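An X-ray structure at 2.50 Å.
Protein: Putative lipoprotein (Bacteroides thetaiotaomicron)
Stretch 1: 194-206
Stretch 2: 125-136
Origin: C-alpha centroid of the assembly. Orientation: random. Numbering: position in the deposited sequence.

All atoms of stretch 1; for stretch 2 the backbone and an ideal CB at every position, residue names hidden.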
ATOM      1  N   GLU A 194       2.461  -9.430   5.088  1.00 54.81           N
ATOM      2  CA  GLU A 194       2.154  -8.813   6.364  1.00 53.93           C
ATOM      3  C   GLU A 194       1.531  -7.449   6.160  1.00 58.19           C
ATOM      4  O   GLU A 194       1.893  -6.718   5.236  1.00 56.92           O
ATOM      5  CB  GLU A 194       3.402  -8.681   7.238  1.00 55.35           C
ATOM      6  CG  GLU A 194       3.808  -9.955   7.968  1.00 63.07           C
ATOM      7  CD  GLU A 194       4.934  -9.817   8.980  1.00 78.09           C
ATOM      8  OE1 GLU A 194       5.612  -8.762   8.992  1.00 62.90           O
ATOM      9  OE2 GLU A 194       5.140 -10.772   9.767  1.00 78.22           O
ATOM     10  N   SER A 195       0.574  -7.121   7.026  1.00 55.42           N
ATOM     11  CA  SER A 195      -0.118  -5.835   7.054  1.00 53.14           C
ATOM     12  C   SER A 195       0.247  -5.042   8.307  1.00 54.48           C
ATOM     13  O   SER A 195       0.551  -5.618   9.349  1.00 52.08           O
ATOM     14  CB  SER A 195      -1.638  -6.029   7.034  1.00 54.85           C
ATOM     15  OG  SER A 195      -2.200  -6.254   5.754  1.00 62.42           O
ATOM     16  N   CYS A 196       0.196  -3.715   8.188  1.00 51.49           N
ATOM     17  CA  CYS A 196       0.256  -2.767   9.289  1.00 50.58           C
ATOM     18  C   CYS A 196      -1.046  -1.975   9.281  1.00 52.38           C
ATOM     19  O   CYS A 196      -1.370  -1.323   8.278  1.00 50.42           O
ATOM     20  CB  CYS A 196       1.466  -1.846   9.235  1.00 50.11           C
ATOM     21  SG  CYS A 196       1.571  -0.717  10.649  1.00 54.09           S
ATOM     22  N   ILE A 197      -1.815  -2.086  10.370  1.00 47.74           N
ATOM     23  CA  ILE A 197      -3.047  -1.333  10.529  1.00 46.81           C
ATOM     24  C   ILE A 197      -2.741  -0.153  11.448  1.00 49.69           C
ATOM     25  O   ILE A 197      -2.054  -0.305  12.462  1.00 49.23           O
ATOM     26  CB  ILE A 197      -4.247  -2.196  11.056  1.00 51.03           C
ATOM     27  CG1 ILE A 197      -4.490  -3.449  10.175  1.00 51.38           C
ATOM     28  CG2 ILE A 197      -5.538  -1.353  11.232  1.00 51.64           C
ATOM     29  CD1 ILE A 197      -5.251  -4.517  10.816  1.00 53.31           C
ATOM     30  N   ILE A 198      -3.242   1.025  11.060  1.00 45.42           N
ATOM     31  CA  ILE A 198      -3.192   2.264  11.824  1.00 43.86           C
ATOM     32  C   ILE A 198      -4.636   2.666  12.042  1.00 47.10           C
ATOM     33  O   ILE A 198      -5.389   2.772  11.077  1.00 46.04           O
ATOM     34  CB  ILE A 198      -2.348   3.410  11.183  1.00 45.07           C
ATOM     35  CG1 ILE A 198      -1.084   2.893  10.469  1.00 44.92           C
ATOM     36  CG2 ILE A 198      -2.008   4.439  12.238  1.00 44.60           C
ATOM     37  CD1 ILE A 198      -0.599   3.799   9.365  1.00 49.61           C
ATOM     38  N   SER A 199      -5.030   2.824  13.303  1.00 44.98           N
ATOM     39  CA  SER A 199      -6.368   3.246  13.706  1.00 44.53           C
ATOM     40  C   SER A 199      -6.328   4.665  14.237  1.00 48.34           C
ATOM     41  O   SER A 199      -5.300   5.087  14.761  1.00 48.64           O
ATOM     42  CB  SER A 199      -6.915   2.316  14.782  1.00 47.86           C
ATOM     43  OG  SER A 199      -7.558   1.173  14.244  1.00 52.86           O
ATOM     44  N   GLN A 200      -7.430   5.408  14.109  1.00 45.23           N
ATOM     45  CA  GLN A 200      -7.554   6.743  14.703  1.00 45.06           C
ATOM     46  C   GLN A 200      -7.480   6.563  16.229  1.00 50.57           C
ATOM     47  O   GLN A 200      -6.726   7.255  16.906  1.00 50.46           O
ATOM     48  CB  GLN A 200      -8.889   7.404  14.276  1.00 45.54           C
ATOM     49  CG  GLN A 200      -9.197   8.689  15.013  1.00 50.82           C
ATOM     50  CD  GLN A 200     -10.664   9.036  15.064  1.00 65.51           C
ATOM     51  OE1 GLN A 200     -11.252   9.131  16.144  1.00 66.66           O
ATOM     52  NE2 GLN A 200     -11.271   9.326  13.917  1.00 51.94           N
ATOM     53  N   PHE A 201      -8.244   5.571  16.737  1.00 47.67           N
ATOM     54  CA  PHE A 201      -8.396   5.183  18.134  1.00 48.05           C
ATOM     55  C   PHE A 201      -8.372   3.669  18.179  1.00 53.39           C
ATOM     56  O   PHE A 201      -9.364   3.033  17.835  1.00 54.19           O
ATOM     57  CB  PHE A 201      -9.718   5.785  18.673  1.00 49.91           C
ATOM     58  CG  PHE A 201     -10.191   5.385  20.055  1.00 52.15           C
ATOM     59  CD1 PHE A 201      -9.331   5.440  21.144  1.00 54.85           C
ATOM     60  CD2 PHE A 201     -11.523   5.055  20.281  1.00 54.72           C
ATOM     61  CE1 PHE A 201      -9.777   5.084  22.418  1.00 57.81           C
ATOM     62  CE2 PHE A 201     -11.971   4.714  21.552  1.00 58.81           C
ATOM     63  CZ  PHE A 201     -11.103   4.754  22.618  1.00 58.04           C
ATOM     64  N   ALA A 202      -7.216   3.077  18.496  1.00 51.16           N
ATOM     65  CA  ALA A 202      -7.083   1.613  18.446  1.00 51.15           C
ATOM     66  C   ALA A 202      -7.731   0.921  19.666  1.00 55.22           C
ATOM     67  O   ALA A 202      -7.030   0.362  20.505  1.00 55.75           O
ATOM     68  CB  ALA A 202      -5.621   1.216  18.301  1.00 51.09           C
ATOM     69  N   ALA A 203      -9.080   0.911  19.714  1.00 50.80           N
ATOM     70  CA  ALA A 203      -9.831   0.287  20.802  1.00 52.45           C
ATOM     71  C   ALA A 203     -10.951  -0.636  20.306  1.00 58.22           C
ATOM     72  O   ALA A 203     -11.291  -0.634  19.118  1.00 57.43           O
ATOM     73  CB  ALA A 203     -10.426   1.363  21.705  1.00 53.25           C
ATOM     74  N   ASN A 204     -11.552  -1.404  21.236  1.00 56.60           N
ATOM     75  CA  ASN A 204     -12.694  -2.238  20.897  1.00 57.00           C
ATOM     76  C   ASN A 204     -13.937  -1.361  20.753  1.00 61.96           C
ATOM     77  O   ASN A 204     -14.644  -1.092  21.726  1.00 63.54           O
ATOM     78  CB  ASN A 204     -12.927  -3.353  21.902  1.00 54.20           C
ATOM     79  CG  ASN A 204     -13.986  -4.305  21.414  1.00 64.54           C
ATOM     80  OD1 ASN A 204     -14.504  -4.173  20.285  1.00 53.74           O
ATOM     81  ND2 ASN A 204     -14.322  -5.286  22.243  1.00 52.09           N
ATOM     82  N   HIS A 205     -14.193  -0.921  19.527  1.00 57.73           N
ATOM     83  CA  HIS A 205     -15.315  -0.046  19.176  1.00 57.57           C
ATOM     84  C   HIS A 205     -16.667  -0.702  19.428  1.00 63.20           C
ATOM     85  O   HIS A 205     -17.665   0.004  19.533  1.00 63.57           O
ATOM     86  CB  HIS A 205     -15.226   0.361  17.697  1.00 56.68           C
ATOM     87  CG  HIS A 205     -13.919   0.977  17.327  1.00 58.76           C
ATOM     88  ND1 HIS A 205     -13.433   2.098  17.988  1.00 59.91           N
ATOM     89  CD2 HIS A 205     -13.044   0.623  16.359  1.00 59.38           C
ATOM     90  CE1 HIS A 205     -12.276   2.373  17.416  1.00 58.14           C
ATOM     91  NE2 HIS A 205     -11.999   1.517  16.428  1.00 58.18           N
ATOM     92  N   GLN A 206     -16.704  -2.037  19.520  1.00 60.00           N
ATOM     93  CA  GLN A 206     -17.944  -2.780  19.699  1.00 61.09           C
ATOM     94  C   GLN A 206     -18.393  -2.839  21.153  1.00 67.12           C
ATOM     95  O   GLN A 206     -19.485  -3.339  21.411  1.00 69.97           O
ATOM     96  CB  GLN A 206     -17.824  -4.169  19.091  1.00 62.64           C
ATOM     97  CG  GLN A 206     -17.726  -4.067  17.568  1.00 66.49           C
ATOM     98  CD  GLN A 206     -17.204  -5.300  16.876  1.00 76.82           C
ATOM     99  OE1 GLN A 206     -16.615  -6.213  17.482  1.00 70.73           O
ATOM    100  NE2 GLN A 206     -17.396  -5.340  15.568  1.00 65.65           N
ATOM    101  N   UNK A 125     -23.770   9.401  16.333  1.00 50.60           N
ATOM    102  CA  UNK A 125     -22.848   8.912  15.314  1.00 47.83           C
ATOM    103  C   UNK A 125     -21.593   8.420  16.035  1.00 51.50           C
ATOM    104  O   UNK A 125     -21.405   8.728  17.216  1.00 53.22           O
ATOM    105  CB  UNK A 125     -22.516   9.996  14.287  1.00 47.83           C
ATOM    106  N   UNK A 126     -20.766   7.645  15.343  1.00 46.88           N
ATOM    107  CA  UNK A 126     -19.476   7.152  15.820  1.00 46.60           C
ATOM    108  C   UNK A 126     -18.464   7.343  14.688  1.00 50.85           C
ATOM    109  O   UNK A 126     -18.583   6.672  13.667  1.00 50.88           O
ATOM    110  CB  UNK A 126     -19.560   5.687  16.254  1.00 46.60           C
ATOM    111  N   UNK A 127     -17.525   8.296  14.830  1.00 46.05           N
ATOM    112  CA  UNK A 127     -16.530   8.543  13.789  1.00 44.91           C
ATOM    113  C   UNK A 127     -15.126   8.064  14.237  1.00 48.45           C
ATOM    114  O   UNK A 127     -14.133   8.398  13.573  1.00 45.51           O
ATOM    115  CB  UNK A 127     -16.498  10.032  13.440  1.00 44.91           C
ATOM    116  N   UNK A 128     -15.028   7.323  15.375  1.00 47.31           N
ATOM    117  CA  UNK A 128     -13.696   6.939  15.905  1.00 46.73           C
ATOM    118  C   UNK A 128     -13.229   5.536  15.486  1.00 52.62           C
ATOM    119  O   UNK A 128     -12.138   5.124  15.885  1.00 51.70           O
ATOM    120  CB  UNK A 128     -13.719   7.011  17.433  1.00 46.73           C
ATOM    121  N   UNK A 129     -14.008   4.835  14.641  1.00 50.54           N
ATOM    122  CA  UNK A 129     -13.644   3.493  14.174  1.00 50.54           C
ATOM    123  C   UNK A 129     -12.716   3.519  12.904  1.00 53.51           C
ATOM    124  O   UNK A 129     -12.324   2.454  12.425  1.00 53.55           O
ATOM    125  CB  UNK A 129     -14.922   2.710  13.868  1.00 50.54           C
ATOM    126  N   UNK A 130     -12.330   4.721  12.417  1.00 48.79           N
ATOM    127  CA  UNK A 130     -11.460   4.918  11.244  1.00 47.35           C
ATOM    128  C   UNK A 130     -10.148   4.106  11.326  1.00 50.31           C
ATOM    129  O   UNK A 130      -9.503   4.089  12.375  1.00 51.49           O
ATOM    130  CB  UNK A 130     -11.130   6.405  11.096  1.00 47.35           C
ATOM    131  N   UNK A 131      -9.755   3.452  10.227  1.00 43.39           N
ATOM    132  CA  UNK A 131      -8.510   2.693  10.144  1.00 42.25           C
ATOM    133  C   UNK A 131      -8.018   2.624   8.683  1.00 47.34           C
ATOM    134  O   UNK A 131      -8.794   2.795   7.736  1.00 46.76           O
ATOM    135  CB  UNK A 131      -8.708   1.286  10.710  1.00 42.25           C
ATOM    136  N   UNK A 132      -6.703   2.373   8.536  1.00 45.25           N
ATOM    137  CA  UNK A 132      -5.894   2.313   7.314  1.00 44.40           C
ATOM    138  C   UNK A 132      -5.014   1.103   7.404  1.00 48.40           C
ATOM    139  O   UNK A 132      -4.230   1.004   8.343  1.00 48.23           O
ATOM    140  CB  UNK A 132      -5.060   3.580   7.114  1.00 44.40           C
ATOM    141  N   UNK A 133      -5.184   0.151   6.492  1.00 45.12           N
ATOM    142  CA  UNK A 133      -4.391  -1.067   6.488  1.00 44.35           C
ATOM    143  C   UNK A 133      -3.443  -1.021   5.294  1.00 49.45           C
ATOM    144  O   UNK A 133      -3.873  -0.895   4.160  1.00 49.49           O
ATOM    145  CB  UNK A 133      -5.283  -2.309   6.438  1.00 44.35           C
ATOM    146  N   UNK A 134      -2.144  -1.060   5.602  1.00 47.97           N
ATOM    147  CA  UNK A 134      -0.947  -1.002   4.756  1.00 47.35           C
ATOM    148  C   UNK A 134      -0.444  -2.434   4.587  1.00 49.93           C
ATOM    149  O   UNK A 134      -0.390  -3.155   5.569  1.00 50.33           O
ATOM    150  CB  UNK A 134       0.131  -0.100   5.359  1.00 47.35           C
ATOM    151  N   UNK A 135      -0.125  -2.860   3.352  1.00 46.16           N
ATOM    152  CA  UNK A 135       0.308  -4.231   3.043  1.00 45.53           C
ATOM    153  C   UNK A 135       1.649  -4.265   2.308  1.00 50.09           C
ATOM    154  O   UNK A 135       1.884  -3.465   1.397  1.00 49.96           O
ATOM    155  CB  UNK A 135      -0.755  -4.937   2.200  1.00 45.53           C
ATOM    156  N   UNK A 136       2.518  -5.221   2.691  1.00 48.44           N
ATOM    157  CA  UNK A 136       3.774  -5.442   1.991  1.00 48.91           C
ATOM    158  C   UNK A 136       3.441  -6.342   0.816  1.00 54.78           C
ATOM    159  O   UNK A 136       3.241  -7.558   0.982  1.00 55.95           O
ATOM    160  CB  UNK A 136       4.844  -6.054   2.897  1.00 48.91           C
TER

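Stretch 2 begins clear of its partner and ends as a strand antiparallel to 195-199. Position 125 has nothing of stretch 1 near its ideal CB, so almost any residue would serve; it is Val125, making no contact.

Position 126 also has an empty CB environment, but the bond points toward stretch 1, where the ring of His205 lies beyond short reach. A long side chain with a polar tip would suit. Tyr126 spans the gap with chi1 t, and its OH hydrogen-bonds His205 ND1 at 2.7 Å, in the plane of the imidazole.

At 127 the CB points away and the backbone offers the carbonyl: Gln200 NE2 donates a weak bond to it, 3.0 Å from the O of 127. Many side chains fit; Phe127, chi1 p, brings its ring edge back to Gln200 OE1.

Position 128 points sideways, its ideal CB 3.5 Å from Gln200 OE1 and 4.1 Å from Phe201 CD2. A flexible chain with an aliphatic start, or a small residue, would be tolerated. Arg128 sets its CB against both neighbours.

Position 129 puts its CA over the face of the His205 ring, and a CB 3.8 Å from His205 CD2, while the bond leads away overall. A short side chain, polar or not, is plausible. Asp129 places CA 3.6 Å from the centroid of the His205 ring, a CH-pi contact.

At 130 the main-chain O accepts from Gln200 N at 3.0 Å, whatever the residue. The sideways CB lies near Gln200 CB, and the amide at that chain's end favours a polar partner, such as Gln, Glu or Asn. Gln130 answers amide with amide: its OE1 accepts from Gln200 NE2 at 3.1 Å.

From 131 the strand pairing fixes alternation. Positions 131, 133 and 135 share a face with Ser199, Ile197 and Ser195. At 131, Ile197 CG2 invites an apolar group; Phe131 puts CD1 3.7 Å from Ile197 CG2. At 133, Ile197 CG1 wants methylenes and Ser195 OG an acceptor, so Glu or Gln suits. Glu133, extended t,t, packs CG on Ile197 and accepts from Ser195 OG at OE2, 2.7 Å. At 135, a broad residue fits beside Ser195; Tyr135 sets its ring edge there.

On the other face, 132 and 134 are paired with Ile198 and Cys196 by reciprocal backbone bonds. At 132 the ideal CB is 4.1 Å from Ile198 O, and an aromatic or branched residue would suit; the Tyr132 ring lies near that oxygen. At 134 the ideal CB is 3.5 Å from Cys196 O, and a beta-former again suits; Ile134 CG2 meets Cys196 CB at 4.3 Å. At 136 the N donates to Glu194 O at 3.0 Å, a main-chain bond, so the sideways CB admits many residues; it is Asn136.

Stretch 2, residues 125-136: VYFRDQFYEIYN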
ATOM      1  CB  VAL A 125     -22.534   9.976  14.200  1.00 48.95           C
ATOM      2  CG1 VAL A 125     -23.810  10.515  13.555  1.00 48.70           C
ATOM      3  CG2 VAL A 125     -21.631  11.119  14.691  1.00 47.11           C
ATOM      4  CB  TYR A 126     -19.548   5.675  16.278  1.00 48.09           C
ATOM      5  CG  TYR A 126     -18.322   5.216  17.049  1.00 48.22           C
ATOM      6  CD1 TYR A 126     -18.114   5.613  18.368  1.00 49.43           C
ATOM      7  CD2 TYR A 126     -17.382   4.363  16.471  1.00 48.26           C
ATOM      8  CE1 TYR A 126     -16.990   5.197  19.084  1.00 48.00           C
ATOM      9  CE2 TYR A 126     -16.244   3.953  17.173  1.00 48.84           C
ATOM     10  CZ  TYR A 126     -16.065   4.357  18.491  1.00 55.99           C
ATOM     11  OH  TYR A 126     -14.980   3.939  19.232  1.00 54.24           O
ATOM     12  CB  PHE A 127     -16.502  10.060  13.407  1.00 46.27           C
ATOM     13  CG  PHE A 127     -16.280  11.010  14.565  1.00 47.67           C
ATOM     14  CD1 PHE A 127     -15.073  11.015  15.266  1.00 49.38           C
ATOM     15  CD2 PHE A 127     -17.300  11.843  15.004  1.00 49.82           C
ATOM     16  CE1 PHE A 127     -14.896  11.835  16.377  1.00 49.88           C
ATOM     17  CE2 PHE A 127     -17.126  12.651  16.129  1.00 51.83           C
ATOM     18  CZ  PHE A 127     -15.926  12.648  16.798  1.00 49.53           C
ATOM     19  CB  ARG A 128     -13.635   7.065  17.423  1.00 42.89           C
ATOM     20  CG  ARG A 128     -14.397   8.248  17.959  1.00 44.11           C
ATOM     21  CD  ARG A 128     -14.333   8.370  19.457  1.00 45.20           C
ATOM     22  NE  ARG A 128     -14.891   9.659  19.869  1.00 48.92           N
ATOM     23  CZ  ARG A 128     -14.190  10.784  19.901  1.00 58.65           C
ATOM     24  NH1 ARG A 128     -12.891  10.768  19.638  1.00 46.02           N
ATOM     25  NH2 ARG A 128     -14.774  11.928  20.233  1.00 45.42           N
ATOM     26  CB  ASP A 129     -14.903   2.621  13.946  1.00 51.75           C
ATOM     27  CG  ASP A 129     -16.035   3.254  13.153  1.00 53.98           C
ATOM     28  OD1 ASP A 129     -15.831   4.366  12.591  1.00 53.38           O
ATOM     29  OD2 ASP A 129     -17.092   2.601  13.011  1.00 52.38           O
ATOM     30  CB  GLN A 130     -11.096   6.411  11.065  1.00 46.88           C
ATOM     31  CG  GLN A 130     -12.266   7.318  10.720  1.00 47.27           C
ATOM     32  CD  GLN A 130     -11.833   8.715  10.300  1.00 56.16           C
ATOM     33  OE1 GLN A 130     -10.923   9.335  10.873  1.00 44.31           O
ATOM     34  NE2 GLN A 130     -12.525   9.267   9.312  1.00 42.49           N
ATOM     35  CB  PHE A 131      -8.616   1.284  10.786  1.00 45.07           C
ATOM     36  CG  PHE A 131      -9.258   0.204   9.944  1.00 47.01           C
ATOM     37  CD1 PHE A 131      -8.490  -0.585   9.088  1.00 50.28           C
ATOM     38  CD2 PHE A 131     -10.635  -0.014   9.990  1.00 48.16           C
ATOM     39  CE1 PHE A 131      -9.084  -1.587   8.306  1.00 51.15           C
ATOM     40  CE2 PHE A 131     -11.225  -1.024   9.220  1.00 51.30           C
ATOM     41  CZ  PHE A 131     -10.440  -1.814   8.396  1.00 50.24           C
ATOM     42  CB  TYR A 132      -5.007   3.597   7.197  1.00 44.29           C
ATOM     43  CG  TYR A 132      -5.765   4.879   7.466  1.00 43.58           C
ATOM     44  CD1 TYR A 132      -5.867   5.395   8.758  1.00 44.49           C
ATOM     45  CD2 TYR A 132      -6.454   5.528   6.447  1.00 43.63           C
ATOM     46  CE1 TYR A 132      -6.621   6.531   9.024  1.00 43.06           C
ATOM     47  CE2 TYR A 132      -7.223   6.659   6.705  1.00 44.62           C
ATOM     48  CZ  TYR A 132      -7.286   7.171   7.992  1.00 50.55           C
ATOM     49  OH  TYR A 132      -8.009   8.312   8.249  1.00 51.73           O
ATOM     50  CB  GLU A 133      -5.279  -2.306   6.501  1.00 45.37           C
ATOM     51  CG  GLU A 133      -4.507  -3.610   6.514  1.00 54.46           C
ATOM     52  CD  GLU A 133      -5.332  -4.874   6.672  1.00 75.27           C
ATOM     53  OE1 GLU A 133      -6.456  -4.799   7.219  1.00 54.56           O
ATOM     54  OE2 GLU A 133      -4.849  -5.944   6.236  1.00 73.83           O
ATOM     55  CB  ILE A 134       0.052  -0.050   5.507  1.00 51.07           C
ATOM     56  CG1 ILE A 134      -0.355   1.400   5.362  1.00 50.78           C
ATOM     57  CG2 ILE A 134       1.526  -0.260   5.199  1.00 53.62           C
ATOM     58  CD1 ILE A 134      -0.785   1.727   3.953  1.00 63.61           C
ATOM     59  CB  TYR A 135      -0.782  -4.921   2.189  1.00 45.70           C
ATOM     60  CG  TYR A 135      -0.557  -6.372   1.784  1.00 46.28           C
ATOM     61  CD1 TYR A 135      -0.840  -7.416   2.662  1.00 48.17           C
ATOM     62  CD2 TYR A 135      -0.204  -6.705   0.473  1.00 46.93           C
ATOM     63  CE1 TYR A 135      -0.696  -8.753   2.275  1.00 48.07           C
ATOM     64  CE2 TYR A 135      -0.044  -8.037   0.078  1.00 48.40           C
ATOM     65  CZ  TYR A 135      -0.308  -9.058   0.978  1.00 56.00           C
ATOM     66  OH  TYR A 135      -0.172 -10.375   0.593  1.00 58.15           O
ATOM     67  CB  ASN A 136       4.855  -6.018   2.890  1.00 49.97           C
ATOM     68  CG  ASN A 136       6.194  -6.234   2.203  1.00 67.08           C
ATOM     69  OD1 ASN A 136       6.328  -6.153   0.978  1.00 59.32           O
ATOM     70  ND2 ASN A 136       7.224  -6.514   2.982  1.00 55.59           N
TER
HETATM   71  O   HOH W   1      -9.885   4.081  14.992  1.00 50.71           O
HETATM   72  O   HOH W   2     -10.089   0.899  14.616  1.00 54.38           O
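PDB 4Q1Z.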